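Local coordinates for protein putative nudix hydrolase family member (Chromobacterium violaceum, PDB 3F13) that probably acts as a magnesium-dependent hydrolase of the Nudix family, its natural substrate not being established, at residues B[48-52]-B[53-57]; B[114-118]-B[119-123]; B[125-128]-B[129-133]; B[137-140]-B[141-144]. All coordinates share one frame; numbering follows the deposited sequence.

Interaction 1: B[48-52]-B[53-57]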
loop_
_atom_site.group_PDB
_atom_site.type_symbol
_atom_site.label_atom_id
_atom_site.label_comp_id
_atom_site.label_asym_id
_atom_site.label_seq_id
_atom_site.Cartn_x
_atom_site.Cartn_y
_atom_site.Cartn_z
ATOM N N ARG B 48 -12.704 -9.307 11.790
ATOM C CA ARG B 48 -11.918 -10.462 12.198
ATOM C C ARG B 48 -11.308 -11.121 10.960
ATOM O O ARG B 48 -11.946 -11.203 9.917
ATOM C CB ARG B 48 -12.822 -11.466 12.935
ATOM C CG ARG B 48 -13.163 -11.084 14.364
ATOM C CD ARG B 48 -14.277 -12.074 14.881
ATOM N NE ARG B 48 -14.850 -11.635 16.142
ATOM C CZ ARG B 48 -15.893 -10.817 16.212
ATOM N NH1 ARG B 48 -16.485 -10.402 15.094
ATOM N NH2 ARG B 48 -16.365 -10.446 17.395
ATOM N N GLY B 49 -10.070 -11.583 11.050
ATOM C CA GLY B 49 -9.412 -12.182 9.901
ATOM C C GLY B 49 -8.840 -11.212 8.877
ATOM O O GLY B 49 -8.194 -11.639 7.917
ATOM N N GLU B 50 -9.077 -9.914 9.076
ATOM C CA GLU B 50 -8.727 -8.882 8.100
ATOM C C GLU B 50 -7.679 -7.966 8.704
ATOM O O GLU B 50 -7.918 -7.371 9.758
ATOM C CB GLU B 50 -9.956 -8.016 7.795
ATOM C CG GLU B 50 -9.765 -6.992 6.691
ATOM C CD GLU B 50 -10.998 -6.118 6.500
ATOM O OE1 GLU B 50 -11.352 -5.833 5.325
ATOM O OE2 GLU B 50 -11.614 -5.732 7.522
ATOM N N LEU B 51 -6.529 -7.844 8.040
ATOM C CA LEU B 51 -5.521 -6.884 8.463
ATOM C C LEU B 51 -6.037 -5.445 8.335
ATOM O O LEU B 51 -6.912 -5.159 7.515
ATOM C CB LEU B 51 -4.303 -7.037 7.561
ATOM C CG LEU B 51 -3.643 -8.407 7.659
ATOM C CD1 LEU B 51 -2.574 -8.571 6.550
ATOM C CD2 LEU B 51 -3.013 -8.614 9.040
ATOM N N ARG B 52 -5.512 -4.540 9.147
ATOM C CA ARG B 52 -5.859 -3.118 9.016
ATOM C C ARG B 52 -5.535 -2.559 7.636
ATOM O O ARG B 52 -6.245 -1.705 7.119
ATOM C CB ARG B 52 -5.229 -2.301 10.151
ATOM C CG ARG B 52 -6.137 -2.388 11.373
ATOM C CD ARG B 52 -5.510 -1.915 12.657
ATOM N NE ARG B 52 -4.590 -2.906 13.195
ATOM C CZ ARG B 52 -3.971 -2.784 14.379
ATOM N NH1 ARG B 52 -3.128 -3.709 14.757
ATOM N NH2 ARG B 52 -4.220 -1.752 15.202
ATOM N N SER B 53 -4.485 -3.073 7.012
ATOM C CA SER B 53 -4.138 -2.524 5.710
ATOM C C SER B 53 -5.204 -2.980 4.715
ATOM O O SER B 53 -5.528 -2.241 3.807
ATOM C CB SER B 53 -2.766 -3.011 5.274
ATOM O OG SER B 53 -2.696 -4.417 5.404
ATOM N N GLN B 54 -5.825 -4.153 4.941
ATOM C CA GLN B 54 -6.917 -4.610 4.072
ATOM C C GLN B 54 -8.169 -3.780 4.323
ATOM O O GLN B 54 -8.869 -3.350 3.402
ATOM C CB GLN B 54 -7.275 -6.065 4.365
ATOM C CG GLN B 54 -6.301 -7.044 3.801
ATOM C CD GLN B 54 -6.662 -8.471 4.186
ATOM O OE1 GLN B 54 -6.292 -8.944 5.255
ATOM N NE2 GLN B 54 -7.392 -9.157 3.308
ATOM N N ALA B 55 -8.471 -3.600 5.585
ATOM C CA ALA B 55 -9.623 -2.830 5.944
ATOM C C ALA B 55 -9.487 -1.394 5.405
ATOM O O ALA B 55 -10.457 -0.784 4.969
ATOM C CB ALA B 55 -9.774 -2.857 7.449
ATOM N N LEU B 56 -8.271 -0.843 5.416
ATOM C CA LEU B 56 -8.118 0.544 4.957
ATOM C C LEU B 56 -8.589 0.687 3.489
ATOM O O LEU B 56 -9.348 1.599 3.141
ATOM C CB LEU B 56 -6.669 1.015 5.097
ATOM C CG LEU B 56 -6.714 2.583 5.008
ATOM C CD1 LEU B 56 -7.895 3.069 5.887
ATOM C CD2 LEU B 56 -5.504 3.330 5.414
ATOM N N ILE B 57 -8.110 -0.200 2.628
ATOM C CA ILE B 57 -8.495 -0.129 1.218
ATOM C C ILE B 57 -10.013 -0.259 1.015
ATOM O O ILE B 57 -10.634 0.497 0.273
ATOM C CB ILE B 57 -7.726 -1.173 0.381
ATOM C CG1 ILE B 57 -6.226 -0.914 0.484
ATOM C CG2 ILE B 57 -8.171 -1.083 -1.057
ATOM C CD1 ILE B 57 -5.378 -2.139 0.027
HETATM O O HOH W 1 -5.994 -11.394 6.625
#
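The carbonyl of L51, the N-cap residue, receives the first straight bond of helix 52-64: A55 N donates to L51 O at 2.9 Å. Q54 N also reaches L51 O, but this bond is weak; the next bond, L56 N to R52 O at 2.8 Å, continues the helical pattern. Ahead of the cap the chain turns at G49, and the Q54 side chain folds back to meet E50 and L51. Its OE1 takes the hydrogen of L51 N at 3.0 Å, the donor standing 36° out of the amide plane. With CG anti to its own carbonyl carbon (chi1 -76°), Q54 leans toward the N-terminal end of the helix, where this bond forms. Water 1 donates to G49 O at 2.6 Å and to Q54 OE1 at 2.8 Å, so two donors hold the amide oxygen. E50 stretches alongside the turn: CG lies 3.5 Å from Q54 CB and OE2 3.4 Å from A55 CB, while the carboxylate itself is held by N47 N and R58 NE. R52 and L56 turn to the sheet, whereas S53 OG bonds I68 O of the second subunit. This is one half of a capping box, the N3 side chain accepting from the N-cap N-H; leucine at the N-cap cannot supply the other half. It opens the helix of the Nudix box, residues 44-65, the signature of this family.

Interaction 2: B[114-118]-B[119-123]; sequences MDLFV and EGRAI
F117 O and V118 O accept the first backbone bonds of helix 118-132, from R121 N at 2.9 Å and A122 N at 2.9 Å, with F117 as the N-cap residue. Polar contacts of the side chains centre on R121. Its chain bends at chi3 (-66°) and carries the guanidinium back along the preceding loop, where NH2 comes within 2.9 Å of M114 O near the plane of the group. Water 3 lies at the guanidinium edge, accepting from R121 NE at 2.6 Å and donating to L116 O; water 2 accepts from R121 NH2 and, weakly, from L116 N. R121 NH1 is taken by P110 O and T112 O, so loop carbonyls and waters together fix the group. Nonpolar contacts are of two kinds. L116 crosses R121 at about a right angle, with CG over one guanidinium face, 4.1 Å from NH2. F117 and E119 run side by side, ring CE2 3.4 Å from E119 CG, and V118 CG1 lies 3.6 Å above one face of the ring, toward its rim. The E119 carboxylate goes on to H77 NE2. This is a helix N-terminus in which an arginine of the first turn folds back to brace the incoming loop, opening helix 118-132 of the Nudix domain.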
loop_
_atom_site.group_PDB
_atom_site.type_symbol
_atom_site.label_atom_id
_atom_site.label_comp_id
_atom_site.label_asym_id
_atom_site.label_seq_id
_atom_site.Cartn_x
_atom_site.Cartn_y
_atom_site.Cartn_z
ATOM N N MET B 114 -11.659 24.098 11.380
ATOM C CA MET B 114 -12.701 23.139 11.112
ATOM C C MET B 114 -12.953 22.293 12.344
ATOM O O MET B 114 -12.059 22.078 13.182
ATOM C CB MET B 114 -12.269 22.321 9.879
ATOM C CG MET B 114 -12.879 20.971 9.653
ATOM S SD MET B 114 -12.636 20.519 7.907
ATOM C CE MET B 114 -11.533 21.773 7.293
ATOM N N ASP B 115 -14.184 21.824 12.468
ATOM C CA ASP B 115 -14.581 21.063 13.622
ATOM C C ASP B 115 -14.171 19.600 13.456
ATOM O O ASP B 115 -14.977 18.774 13.063
ATOM C CB ASP B 115 -16.091 21.165 13.797
ATOM C CG ASP B 115 -16.550 20.733 15.169
ATOM O OD1 ASP B 115 -15.723 20.222 15.946
ATOM O OD2 ASP B 115 -17.746 20.910 15.466
ATOM N N LEU B 116 -12.914 19.294 13.782
ATOM C CA LEU B 116 -12.419 17.908 13.694
ATOM C C LEU B 116 -12.656 17.073 14.924
ATOM O O LEU B 116 -12.551 17.547 16.044
ATOM C CB LEU B 116 -10.927 17.909 13.433
ATOM C CG LEU B 116 -10.477 18.553 12.137
ATOM C CD1 LEU B 116 -8.960 18.343 12.012
ATOM C CD2 LEU B 116 -11.228 17.925 10.956
ATOM N N PHE B 117 -12.959 15.802 14.722
ATOM C CA PHE B 117 -12.891 14.894 15.821
ATOM C C PHE B 117 -11.502 14.998 16.484
ATOM O O PHE B 117 -10.486 15.151 15.808
ATOM C CB PHE B 117 -13.168 13.474 15.365
ATOM C CG PHE B 117 -13.357 12.538 16.497
ATOM C CD1 PHE B 117 -14.594 12.435 17.127
ATOM C CD2 PHE B 117 -12.283 11.806 16.990
ATOM C CE1 PHE B 117 -14.769 11.585 18.209
ATOM C CE2 PHE B 117 -12.443 10.963 18.073
ATOM C CZ PHE B 117 -13.695 10.844 18.685
ATOM N N VAL B 118 -11.471 14.940 17.809
ATOM C CA VAL B 118 -10.234 15.101 18.581
ATOM C C VAL B 118 -9.065 14.182 18.167
ATOM O O VAL B 118 -7.965 14.651 17.930
ATOM C CB VAL B 118 -10.490 14.868 20.085
ATOM C CG1 VAL B 118 -11.297 13.609 20.295
ATOM C CG2 VAL B 118 -9.148 14.778 20.823
ATOM N N GLU B 119 -9.309 12.871 18.138
ATOM C CA GLU B 119 -8.301 11.900 17.665
ATOM C C GLU B 119 -7.855 12.147 16.215
ATOM O O GLU B 119 -6.689 11.945 15.876
ATOM C CB GLU B 119 -8.833 10.477 17.775
ATOM C CG GLU B 119 -9.334 10.073 19.178
ATOM C CD GLU B 119 -8.273 10.224 20.274
ATOM O OE1 GLU B 119 -7.098 10.534 19.946
ATOM O OE2 GLU B 119 -8.615 10.042 21.471
ATOM N N GLY B 120 -8.796 12.548 15.356
ATOM C CA GLY B 120 -8.463 12.988 13.993
ATOM C C GLY B 120 -7.446 14.124 14.042
ATOM O O GLY B 120 -6.446 14.129 13.317
ATOM N N ARG B 121 -7.679 15.108 14.906
ATOM C CA ARG B 121 -6.692 16.191 15.035
ATOM C C ARG B 121 -5.357 15.722 15.586
ATOM O O ARG B 121 -4.309 16.163 15.113
ATOM C CB ARG B 121 -7.214 17.348 15.916
ATOM C CG ARG B 121 -6.412 18.613 15.723
ATOM C CD ARG B 121 -6.959 19.814 16.561
ATOM N NE ARG B 121 -8.293 20.232 16.112
ATOM C CZ ARG B 121 -8.535 21.220 15.256
ATOM N NH1 ARG B 121 -7.537 21.908 14.721
ATOM N NH2 ARG B 121 -9.790 21.521 14.926
ATOM N N ALA B 122 -5.394 14.834 16.576
ATOM C CA ALA B 122 -4.180 14.311 17.214
ATOM C C ALA B 122 -3.335 13.619 16.155
ATOM O O ALA B 122 -2.095 13.767 16.108
ATOM C CB ALA B 122 -4.549 13.304 18.272
ATOM N N ILE B 123 -4.010 12.848 15.311
ATOM C CA ILE B 123 -3.256 12.081 14.311
ATOM C C ILE B 123 -2.597 13.033 13.294
ATOM O O ILE B 123 -1.454 12.839 12.855
ATOM C CB ILE B 123 -4.195 11.045 13.624
ATOM C CG1 ILE B 123 -4.509 9.885 14.590
ATOM C CG2 ILE B 123 -3.595 10.594 12.278
ATOM C CD1 ILE B 123 -5.763 9.037 14.216
HETATM O O HOH W 2 -11.966 20.757 16.590
HETATM O O HOH W 3 -10.164 19.007 17.346
#

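Interaction 3: B[125-128]-B[129-133]; sequences RRYA and RLRNE
R126 and R129 meet, as do Y127 and R131, in a local contact between successive turns near the C-terminal end of helix 118-132, one of the helices packed on the mixed sheet of the Nudix fold, just before the long helix 136-157. Three backbone bonds carry the helix through it: R129 N to R125 O, L130 N to R126 O at 3.0 Å, and R131 N to Y127 O at 2.9 Å. Beyond them N132 N bonds to R129 O and E133 N to L130 O. One face is buried: L130 packs on L74 and F75 of strand 70-78 and on K137 and L141 of helix 136-157. Y127 lies on that face too, its CG anti to the backbone N (chi1 168°), which sends the ring along the helix toward R131. The two side chains cross, ring and guanidinium planes 81° apart, and R131 CD comes 4.1 Å from Y127 CE2. Both polar ends converge on E24 OE2, by a hydrogen bond from Y127 OH and a salt bridge from R131 NE; the shared carboxylate probably offsets the positive charge of R131 and fixes both ends. On the exposed face R129, bent at chi3, folds back over R126. The two guanidinium planes are only 6° apart but not stacked, with R126 NE 4.8 Å from R129 NH1. Instead, R129 lays one guanidinium face against the backbone of R126, whose CA is 3.6 Å from R129 NH2.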
loop_
_atom_site.group_PDB
_atom_site.type_symbol
_atom_site.label_atom_id
_atom_site.label_comp_id
_atom_site.label_asym_id
_atom_site.label_seq_id
_atom_site.Cartn_x
_atom_site.Cartn_y
_atom_site.Cartn_z
ATOM N N ARG B 125 -1.581 16.045 13.810
ATOM C CA ARG B 125 -0.418 16.703 14.408
ATOM C C ARG B 125 0.844 15.832 14.290
ATOM O O ARG B 125 1.923 16.315 13.969
ATOM C CB ARG B 125 -0.669 17.051 15.883
ATOM C CG ARG B 125 -1.609 18.194 16.045
ATOM C CD ARG B 125 -1.281 19.038 17.315
ATOM N NE ARG B 125 -1.892 20.341 17.111
ATOM C CZ ARG B 125 -3.086 20.650 17.575
ATOM N NH1 ARG B 125 -3.617 21.844 17.325
ATOM N NH2 ARG B 125 -3.737 19.763 18.310
ATOM N N ARG B 126 0.699 14.547 14.574
ATOM C CA ARG B 126 1.817 13.619 14.537
ATOM C C ARG B 126 2.294 13.455 13.113
ATOM O O ARG B 126 3.485 13.386 12.852
ATOM C CB ARG B 126 1.376 12.272 15.088
ATOM C CG ARG B 126 2.528 11.321 15.332
ATOM C CD ARG B 126 2.161 10.449 16.561
ATOM N NE ARG B 126 2.915 9.203 16.581
ATOM C CZ ARG B 126 2.459 8.080 17.125
ATOM N NH1 ARG B 126 3.206 6.996 17.101
ATOM N NH2 ARG B 126 1.245 8.044 17.661
ATOM N N TYR B 127 1.344 13.364 12.192
ATOM C CA TYR B 127 1.679 13.264 10.772
ATOM C C TYR B 127 2.450 14.518 10.331
ATOM O O TYR B 127 3.406 14.458 9.566
ATOM C CB TYR B 127 0.399 13.179 9.945
ATOM C CG TYR B 127 0.673 13.369 8.462
ATOM C CD1 TYR B 127 1.346 12.386 7.741
ATOM C CD2 TYR B 127 0.276 14.520 7.782
ATOM C CE1 TYR B 127 1.606 12.548 6.389
ATOM C CE2 TYR B 127 0.533 14.682 6.422
ATOM C CZ TYR B 127 1.207 13.685 5.744
ATOM O OH TYR B 127 1.467 13.818 4.396
ATOM N N ALA B 128 2.004 15.669 10.804
ATOM C CA ALA B 128 2.706 16.917 10.475
ATOM C C ALA B 128 4.168 16.878 10.924
ATOM O O ALA B 128 5.050 17.321 10.183
ATOM C CB ALA B 128 1.997 18.090 11.104
ATOM N N ARG B 129 4.435 16.355 12.120
ATOM C CA ARG B 129 5.820 16.184 12.601
ATOM C C ARG B 129 6.576 15.224 11.680
ATOM O O ARG B 129 7.673 15.527 11.215
ATOM C CB ARG B 129 5.866 15.609 14.026
ATOM C CG ARG B 129 5.951 16.614 15.162
ATOM C CD ARG B 129 6.011 15.905 16.546
ATOM N NE ARG B 129 4.661 15.669 17.060
ATOM C CZ ARG B 129 4.194 14.496 17.484
ATOM N NH1 ARG B 129 4.976 13.415 17.490
ATOM N NH2 ARG B 129 2.931 14.412 17.918
ATOM N N LEU B 130 5.991 14.058 11.435
ATOM C CA LEU B 130 6.674 13.004 10.669
ATOM C C LEU B 130 7.068 13.491 9.275
ATOM O O LEU B 130 8.135 13.178 8.768
ATOM C CB LEU B 130 5.765 11.777 10.539
ATOM C CG LEU B 130 6.403 10.482 10.022
ATOM C CD1 LEU B 130 7.633 10.124 10.835
ATOM C CD2 LEU B 130 5.372 9.361 10.109
ATOM N N ARG B 131 6.165 14.224 8.649
ATOM C CA ARG B 131 6.387 14.777 7.309
ATOM C C ARG B 131 7.729 15.543 7.213
ATOM O O ARG B 131 8.352 15.576 6.141
ATOM C CB ARG B 131 5.206 15.704 6.988
ATOM C CG ARG B 131 4.893 16.026 5.541
ATOM C CD ARG B 131 3.753 17.094 5.600
ATOM N NE ARG B 131 3.083 17.429 4.343
ATOM C CZ ARG B 131 3.621 18.176 3.380
ATOM N NH1 ARG B 131 4.870 18.615 3.504
ATOM N NH2 ARG B 131 2.921 18.448 2.275
ATOM N N ASN B 132 8.178 16.145 8.320
ATOM C CA ASN B 132 9.399 16.971 8.297
ATOM C C ASN B 132 10.623 16.202 8.784
ATOM O O ASN B 132 11.741 16.697 8.648
ATOM C CB ASN B 132 9.248 18.230 9.170
ATOM C CG ASN B 132 8.244 19.241 8.602
ATOM O OD1 ASN B 132 7.922 19.238 7.420
ATOM N ND2 ASN B 132 7.740 20.102 9.465
ATOM N N GLU B 133 10.418 14.991 9.318
ATOM C CA GLU B 133 11.504 14.235 9.998
ATOM C C GLU B 133 12.618 13.727 9.069
ATOM O O GLU B 133 12.359 13.218 7.983
ATOM C CB GLU B 133 10.945 13.058 10.823
ATOM C CG GLU B 133 10.266 13.479 12.155
ATOM C CD GLU B 133 9.625 12.317 12.927
ATOM O OE1 GLU B 133 8.669 12.553 13.718
ATOM O OE2 GLU B 133 10.067 11.161 12.743
#

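Interaction 4: B[137-140]-B[141-144]; sequences KGEA and LRAL
L141 N bonds to K137 O at 2.8 Å, the first of four consecutive i to i+4 bonds that make this an unbroken stretch of alpha-helix. The CB of L141 rests 3.4 Å from K137 O, and with CG anti to its backbone N (chi1 -170°) its branched end leaves the helix toward helix 118-132 and the sheet. R142 follows, its N on G138 O at 2.9 Å. Its side chain bends at chi3 (-70°) and doubles back, laying the guanidinium over the backbone of the preceding turn; G138 O stands 3.4 Å from R142 NH1 and over the centre of the flat group, a contact through the face and no hydrogen bond. R142 NH2 touches E139 CG at 3.7 Å, while the E139 carboxylate stays apart from it. R142 NH1 instead binds R131 O and E133 O, across the turn from helix 118-132. A143 N donates to E139 O at 2.9 Å, and the A143 side chain meets A143 of the second subunit. L144 N donates to A140 O at 2.9 Å. L144 CG lies 3.5 Å from A140 O. L141 packs against Y127 of helix 118-132, and L141 and L144 lie together on L72 of strand 70-78 and L88 of strand 82-90.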
loop_
_atom_site.group_PDB
_atom_site.type_symbol
_atom_site.label_atom_id
_atom_site.label_comp_id
_atom_site.label_asym_id
_atom_site.label_seq_id
_atom_site.Cartn_x
_atom_site.Cartn_y
_atom_site.Cartn_z
ATOM N N LYS B 137 11.769 6.736 7.294
ATOM C CA LYS B 137 10.322 6.856 7.122
ATOM C C LYS B 137 9.880 8.232 6.597
ATOM O O LYS B 137 9.083 8.322 5.670
ATOM C CB LYS B 137 9.587 6.487 8.398
ATOM C CG LYS B 137 8.093 6.683 8.332
ATOM C CD LYS B 137 7.464 6.073 9.547
ATOM C CE LYS B 137 7.194 4.600 9.353
ATOM N NZ LYS B 137 6.616 4.071 10.620
ATOM N N GLY B 138 10.401 9.291 7.198
ATOM C CA GLY B 138 10.142 10.652 6.728
ATOM C C GLY B 138 10.507 10.781 5.265
ATOM O O GLY B 138 9.749 11.395 4.506
ATOM N N GLU B 139 11.641 10.182 4.854
ATOM C CA GLU B 139 12.086 10.260 3.457
ATOM C C GLU B 139 11.127 9.544 2.510
ATOM O O GLU B 139 10.812 10.058 1.435
ATOM C CB GLU B 139 13.499 9.688 3.271
ATOM C CG GLU B 139 14.600 10.576 3.837
ATOM C CD GLU B 139 15.978 10.070 3.443
ATOM O OE1 GLU B 139 16.397 10.364 2.292
ATOM O OE2 GLU B 139 16.620 9.352 4.259
ATOM N N ALA B 140 10.714 8.337 2.903
ATOM C CA ALA B 140 9.677 7.588 2.180
ATOM C C ALA B 140 8.364 8.360 2.081
ATOM O O ALA B 140 7.772 8.433 1.018
ATOM C CB ALA B 140 9.448 6.266 2.851
ATOM N N LEU B 141 7.929 8.955 3.185
ATOM C CA LEU B 141 6.720 9.756 3.196
ATOM C C LEU B 141 6.857 10.896 2.175
ATOM O O LEU B 141 5.984 11.083 1.309
ATOM C CB LEU B 141 6.494 10.285 4.616
ATOM C CG LEU B 141 5.199 10.963 5.017
ATOM C CD1 LEU B 141 5.278 11.213 6.548
ATOM C CD2 LEU B 141 5.049 12.277 4.253
ATOM N N ARG B 142 7.962 11.633 2.243
ATOM C CA ARG B 142 8.140 12.774 1.338
ATOM C C ARG B 142 8.233 12.331 -0.122
ATOM O O ARG B 142 7.742 13.025 -1.021
ATOM C CB ARG B 142 9.341 13.631 1.728
ATOM C CG ARG B 142 9.125 14.502 3.028
ATOM C CD ARG B 142 10.301 15.456 3.228
ATOM N NE ARG B 142 11.503 14.729 3.599
ATOM C CZ ARG B 142 11.726 14.228 4.808
ATOM N NH1 ARG B 142 10.828 14.381 5.785
ATOM N NH2 ARG B 142 12.833 13.554 5.031
ATOM N N ALA B 143 8.833 11.173 -0.370
ATOM C CA ALA B 143 8.911 10.694 -1.742
ATOM C C ALA B 143 7.530 10.311 -2.261
ATOM O O ALA B 143 7.208 10.529 -3.436
ATOM C CB ALA B 143 9.913 9.547 -1.877
ATOM N N LEU B 144 6.699 9.722 -1.397
ATOM C CA LEU B 144 5.345 9.364 -1.821
ATOM C C LEU B 144 4.539 10.626 -2.123
ATOM O O LEU B 144 3.801 10.667 -3.093
ATOM C CB LEU B 144 4.652 8.468 -0.786
ATOM C CG LEU B 144 5.173 7.042 -0.866
ATOM C CD1 LEU B 144 4.639 6.192 0.305
ATOM C CD2 LEU B 144 4.717 6.454 -2.227
#

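Overall arrangement
Interactions 2 and 3 occupy one helix, 118-132, the first at its N-terminal start and the second toward its end, with centres 15 Å apart. Interaction 4 follows on helix 136-157, its centre 11 Å from that of interaction 3, and the two touch directly, through the R142 guanidinium on the chain end of helix 118-132 and through the packing of L130 with L141. Interaction 1, in the Nudix box that in this family usually bears the metal site, stands apart, its centre 23 to 24 Å from the others. Yet interactions 1 and 4 both reach the second subunit, so the Nudix helix and helix 136-157 each contribute to the dimer.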